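Local coordinates for protein vascular endothelial growth factor homolog (Orf virus, PDB 2GNN) that acts as a secreted viral growth factor that binds vascular endothelial growth factor receptors as a disulfide-linked homodimer and induces endothelial proliferation, at the interface of chains A and B. Coordinates in Å, arbitrary orientation; residue numbers count along the deposited sequence, not the author numbering. Chains: chain A/B, Vascular endothelial growth factor homolog.

Contact 1: the interface of chains A and B. Residues chain A 45, 47-48, 75-76; chain B 13, 16-17, 20.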
loop_
_atom_site.group_PDB
_atom_site.type_symbol
_atom_site.label_atom_id
_atom_site.label_comp_id
_atom_site.label_asym_id
_atom_site.label_seq_id
_atom_site.Cartn_x
_atom_site.Cartn_y
_atom_site.Cartn_z
ATOM N N PRO A 45 -10.383 -4.368 16.145
ATOM C CA PRO A 45 -9.424 -5.104 15.312
ATOM C C PRO A 45 -7.944 -4.914 15.707
ATOM O O PRO A 45 -7.594 -3.890 16.291
ATOM C CB PRO A 45 -9.675 -4.528 13.919
ATOM C CG PRO A 45 -10.124 -3.131 14.170
ATOM C CD PRO A 45 -10.909 -3.178 15.450
ATOM N N CYS A 47 -5.446 -4.296 13.940
ATOM C CA CYS A 47 -4.775 -3.312 13.130
ATOM C C CYS A 47 -5.732 -2.301 12.504
ATOM O O CYS A 47 -6.942 -2.484 12.535
ATOM C CB CYS A 47 -3.917 -3.989 12.073
ATOM S SG CYS A 47 -4.816 -4.746 10.798
ATOM N N VAL A 48 -5.169 -1.229 11.948
ATOM C CA VAL A 48 -5.950 -0.128 11.393
ATOM C C VAL A 48 -5.354 0.335 10.080
ATOM O O VAL A 48 -4.170 0.119 9.827
ATOM C CB VAL A 48 -6.014 1.086 12.371
ATOM C CG1 VAL A 48 -6.723 0.701 13.653
ATOM C CG2 VAL A 48 -4.621 1.634 12.676
ATOM N N GLU A 75 -12.079 4.364 17.709
ATOM C CA GLU A 75 -12.588 3.418 18.692
ATOM C C GLU A 75 -12.105 1.999 18.362
ATOM O O GLU A 75 -12.139 1.574 17.204
ATOM C CB GLU A 75 -14.115 3.449 18.710
ATOM C CG GLU A 75 -14.742 4.718 19.284
ATOM C CD GLU A 75 -16.264 4.628 19.367
ATOM O OE1 GLU A 75 -16.882 3.994 18.479
ATOM O OE2 GLU A 75 -16.847 5.187 20.327
ATOM N N LEU A 76 -11.644 1.280 19.383
ATOM C CA LEU A 76 -11.217 -0.115 19.251
ATOM C C LEU A 76 -11.643 -0.914 20.470
ATOM O O LEU A 76 -11.654 -0.390 21.576
ATOM C CB LEU A 76 -9.699 -0.214 19.103
ATOM C CG LEU A 76 -9.068 0.108 17.749
ATOM C CD1 LEU A 76 -8.660 1.559 17.674
ATOM C CD2 LEU A 76 -7.859 -0.766 17.529
ATOM N N TRP B 13 -16.234 2.469 15.661
ATOM C CA TRP B 13 -15.745 1.090 15.570
ATOM C C TRP B 13 -16.072 0.343 14.265
ATOM O O TRP B 13 -15.201 -0.338 13.718
ATOM C CB TRP B 13 -16.194 0.272 16.786
ATOM C CG TRP B 13 -15.687 -1.126 16.746
ATOM C CD1 TRP B 13 -14.408 -1.539 16.988
ATOM C CD2 TRP B 13 -16.439 -2.304 16.423
ATOM N NE1 TRP B 13 -14.318 -2.904 16.844
ATOM C CE2 TRP B 13 -15.548 -3.400 16.497
ATOM C CE3 TRP B 13 -17.783 -2.542 16.088
ATOM C CZ2 TRP B 13 -15.953 -4.714 16.239
ATOM C CZ3 TRP B 13 -18.189 -3.851 15.836
ATOM C CH2 TRP B 13 -17.274 -4.919 15.914
ATOM N N VAL B 16 -13.794 1.518 11.708
ATOM C CA VAL B 16 -12.435 1.053 12.021
ATOM C C VAL B 16 -12.250 -0.401 11.582
ATOM O O VAL B 16 -11.245 -0.754 10.953
ATOM C CB VAL B 16 -12.089 1.216 13.533
ATOM C CG1 VAL B 16 -10.708 0.647 13.837
ATOM C CG2 VAL B 16 -12.140 2.675 13.943
ATOM N N LEU B 17 -13.237 -1.230 11.915
ATOM C CA LEU B 17 -13.263 -2.635 11.537
ATOM C C LEU B 17 -13.237 -2.788 10.021
ATOM O O LEU B 17 -12.388 -3.491 9.478
ATOM C CB LEU B 17 -14.500 -3.303 12.130
ATOM C CG LEU B 17 -14.651 -4.806 11.925
ATOM C CD1 LEU B 17 -13.739 -5.576 12.879
ATOM C CD2 LEU B 17 -16.104 -5.199 12.112
ATOM N N SER B 20 -9.895 -2.344 8.555
ATOM C CA SER B 20 -8.879 -3.359 8.869
ATOM C C SER B 20 -9.162 -4.763 8.294
ATOM O O SER B 20 -8.354 -5.686 8.475
ATOM C CB SER B 20 -8.704 -3.479 10.373
ATOM O OG SER B 20 -9.731 -4.275 10.918
#
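This is a homodimer interface of the PDGF/VEGF type, in which the N-terminal helix of one protomer lies across the cystine-knot subunit of the other and adds non-covalent contacts to the disulfide-linked dimer. Helix 13-20 of chain B presents B:Trp13, B:Val16 and B:Ser20 to A:Pro45, to the start of strand 47-54 and to strand 68-77. At the helix N-terminus the backbone N of B:Trp13 donates a long hydrogen bond of 3.3 Å to OE1 of the A:Glu75 carboxylate. The lone pair used is the anti one, facing away from the other oxygen, and the bond is bent, with 148° at the hydrogen. The negative group at the helix start probably suits the helix dipole. The indole of B:Trp13 turns its edge to the carbonyl O of A:Glu75, which lies in the ring plane, and brings NE1 to 3.7 Å from CD of A:Pro45.

One turn on, B:Val16 uses both methyls. CG1, anti to its backbone N (chi1 177°), reaches CG of A:Pro45 at 3.8 Å and CG1 of A:Val48 at 4.0 Å. The valine side chain crosses that of A:Pro45 at about a right angle and lies beside that of A:Val48, pointing the same way. The other methyl, CG2, sits 3.4 Å from the A:Glu75 carbonyl O. At the helix C-terminus OG of B:Ser20 donates a hydrogen bond to the carbonyl O of B:Leu17 at 3.1 Å. The serine CB packs against CB of A:Pro45 at 3.8 Å. The site thus fastens the helix to the partner subunit beside A:Cys47, a cysteine of the interchain disulfides.

Contact 2: the interface of chains A and B. Residues chain A 11, 13, 16; chain B 48, 73-76.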
loop_
_atom_site.group_PDB
_atom_site.type_symbol
_atom_site.label_atom_id
_atom_site.label_comp_id
_atom_site.label_asym_id
_atom_site.label_seq_id
_atom_site.Cartn_x
_atom_site.Cartn_y
_atom_site.Cartn_z
ATOM N N LYS A 11 -4.250 -0.304 -18.084
ATOM C CA LYS A 11 -3.845 0.965 -17.482
ATOM C C LYS A 11 -2.863 1.685 -18.412
ATOM O O LYS A 11 -1.842 1.122 -18.814
ATOM C CB LYS A 11 -3.191 0.725 -16.119
ATOM C CG LYS A 11 -4.135 0.631 -14.925
ATOM C CD LYS A 11 -4.931 -0.658 -14.895
ATOM C CE LYS A 11 -6.095 -0.569 -13.912
ATOM N NZ LYS A 11 -7.243 -1.446 -14.316
ATOM N N TRP A 13 -0.387 5.128 -19.723
ATOM C CA TRP A 13 0.745 5.898 -19.219
ATOM C C TRP A 13 0.410 6.866 -18.081
ATOM O O TRP A 13 1.060 6.846 -17.033
ATOM C CB TRP A 13 1.381 6.651 -20.384
ATOM C CG TRP A 13 2.693 7.335 -20.092
ATOM C CD1 TRP A 13 3.123 8.521 -20.617
ATOM C CD2 TRP A 13 3.754 6.866 -19.241
ATOM N NE1 TRP A 13 4.380 8.822 -20.147
ATOM C CE2 TRP A 13 4.790 7.827 -19.300
ATOM C CE3 TRP A 13 3.929 5.731 -18.439
ATOM C CZ2 TRP A 13 5.976 7.691 -18.592
ATOM C CZ3 TRP A 13 5.099 5.606 -17.719
ATOM C CH2 TRP A 13 6.111 6.579 -17.802
ATOM N N VAL A 16 -0.705 5.211 -14.928
ATOM C CA VAL A 16 0.476 4.620 -14.315
ATOM C C VAL A 16 1.285 5.659 -13.559
ATOM O O VAL A 16 1.634 5.439 -12.395
ATOM C CB VAL A 16 1.346 3.856 -15.336
ATOM C CG1 VAL A 16 2.678 3.468 -14.725
ATOM C CG2 VAL A 16 0.625 2.614 -15.806
ATOM N N VAL B 48 4.824 0.739 -8.980
ATOM C CA VAL B 48 3.406 0.773 -9.353
ATOM C C VAL B 48 2.520 0.450 -8.165
ATOM O O VAL B 48 2.947 -0.216 -7.214
ATOM C CB VAL B 48 3.062 -0.218 -10.488
ATOM C CG1 VAL B 48 3.577 0.300 -11.833
ATOM C CG2 VAL B 48 3.580 -1.658 -10.160
ATOM N N THR B 73 -2.693 -5.243 -17.707
ATOM C CA THR B 73 -1.585 -4.721 -18.510
ATOM C C THR B 73 -1.387 -3.233 -18.199
ATOM O O THR B 73 -2.338 -2.459 -18.251
ATOM C CB THR B 73 -1.866 -4.914 -20.029
ATOM O OG1 THR B 73 -2.159 -6.290 -20.296
ATOM C CG2 THR B 73 -0.688 -4.492 -20.880
ATOM N N MET B 74 -0.156 -2.842 -17.876
ATOM C CA MET B 74 0.182 -1.432 -17.688
ATOM C C MET B 74 1.272 -0.971 -18.640
ATOM O O MET B 74 2.275 -1.664 -18.824
ATOM C CB MET B 74 0.632 -1.181 -16.253
ATOM C CG MET B 74 -0.446 -1.427 -15.217
ATOM S SD MET B 74 0.182 -1.124 -13.567
ATOM C CE MET B 74 -1.125 -1.884 -12.624
ATOM N N GLU B 75 1.096 0.204 -19.238
ATOM C CA GLU B 75 2.175 0.799 -20.021
ATOM C C GLU B 75 3.157 1.600 -19.157
ATOM O O GLU B 75 2.764 2.530 -18.460
ATOM C CB GLU B 75 1.644 1.624 -21.192
ATOM C CG GLU B 75 2.710 1.788 -22.268
ATOM C CD GLU B 75 2.176 2.206 -23.619
ATOM O OE1 GLU B 75 1.324 3.128 -23.678
ATOM O OE2 GLU B 75 2.638 1.617 -24.626
ATOM N N LEU B 76 4.425 1.198 -19.201
ATOM C CA LEU B 76 5.518 1.786 -18.430
ATOM C C LEU B 76 6.559 2.254 -19.419
ATOM O O LEU B 76 6.551 1.829 -20.559
ATOM C CB LEU B 76 6.221 0.717 -17.600
ATOM C CG LEU B 76 5.612 0.089 -16.364
ATOM C CD1 LEU B 76 6.491 -1.047 -16.046
ATOM C CD2 LEU B 76 5.636 1.053 -15.218
#
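A short intermolecular beta bridge and the helix that follows it make up this contact, part of the PDGF/VEGF homodimer interface. A:Lys11, in strand 10-11, pairs in parallel with B:Met74 of strand 68-79. Its backbone N donates to the carbonyl O of B:Thr73 at 2.9 Å, and its carbonyl O accepts from the backbone N of B:Glu75 at 3.1 Å. The main chain of A:Lys11 is thus held through both its N-H and its carbonyl. The pairing uses main-chain atoms, and side-chain packing accompanies it. CB of A:Lys11 rests on CG of B:Met74 at 3.6 Å. The methionine CG is anti to its own carbonyl carbon and beside its backbone N (chi1 -64°), which points it at this carbon.

A:Val16 lies over the next stretch of the strand. Its CG2 meets CB of B:Met74 at 3.8 Å, and its CG1 meets CD2 of B:Leu76 at 3.9 Å, the valine and leucine side chains crossing at about a right angle. The valine thereby straddles B:Glu75, whose carbonyl O comes within 3.4 Å of CG2. A:Trp13 enters with the benzo side of its indole: CE3 approaches that same carbonyl O at 3.4 Å, and CZ3 packs on the backbone CA of B:Leu76 at 3.9 Å. The contact thus combines main-chain pairing with side-chain packing, and places a valine methyl and a ring carbon beside the carbonyl O of B:Glu75. In the fold, the bridge adds the N-terminal segment of chain A to strand 68-79 of chain B, and helix 13-20 continues from it across the partner.

The centres of contact 1 and contact 2 lie about 33 Å apart, towards opposite ends of the dimer. They sample related halves of the two-fold interface: helix 13-20 of one protomer meets strands 47-54 and 68-77 (68-79 in chain B) of the other, and residues 13, 16, 48, 75 and 76 take part in both. The halves differ in detail, the indole of residue 13 being turned differently. Contact 1 follows the helix to its C-terminus near the cysteine of the interchain link, whereas contact 2 follows it back into the preceding strand. Together they show a reciprocal exchange of N-terminal segments, which complements the disulfides.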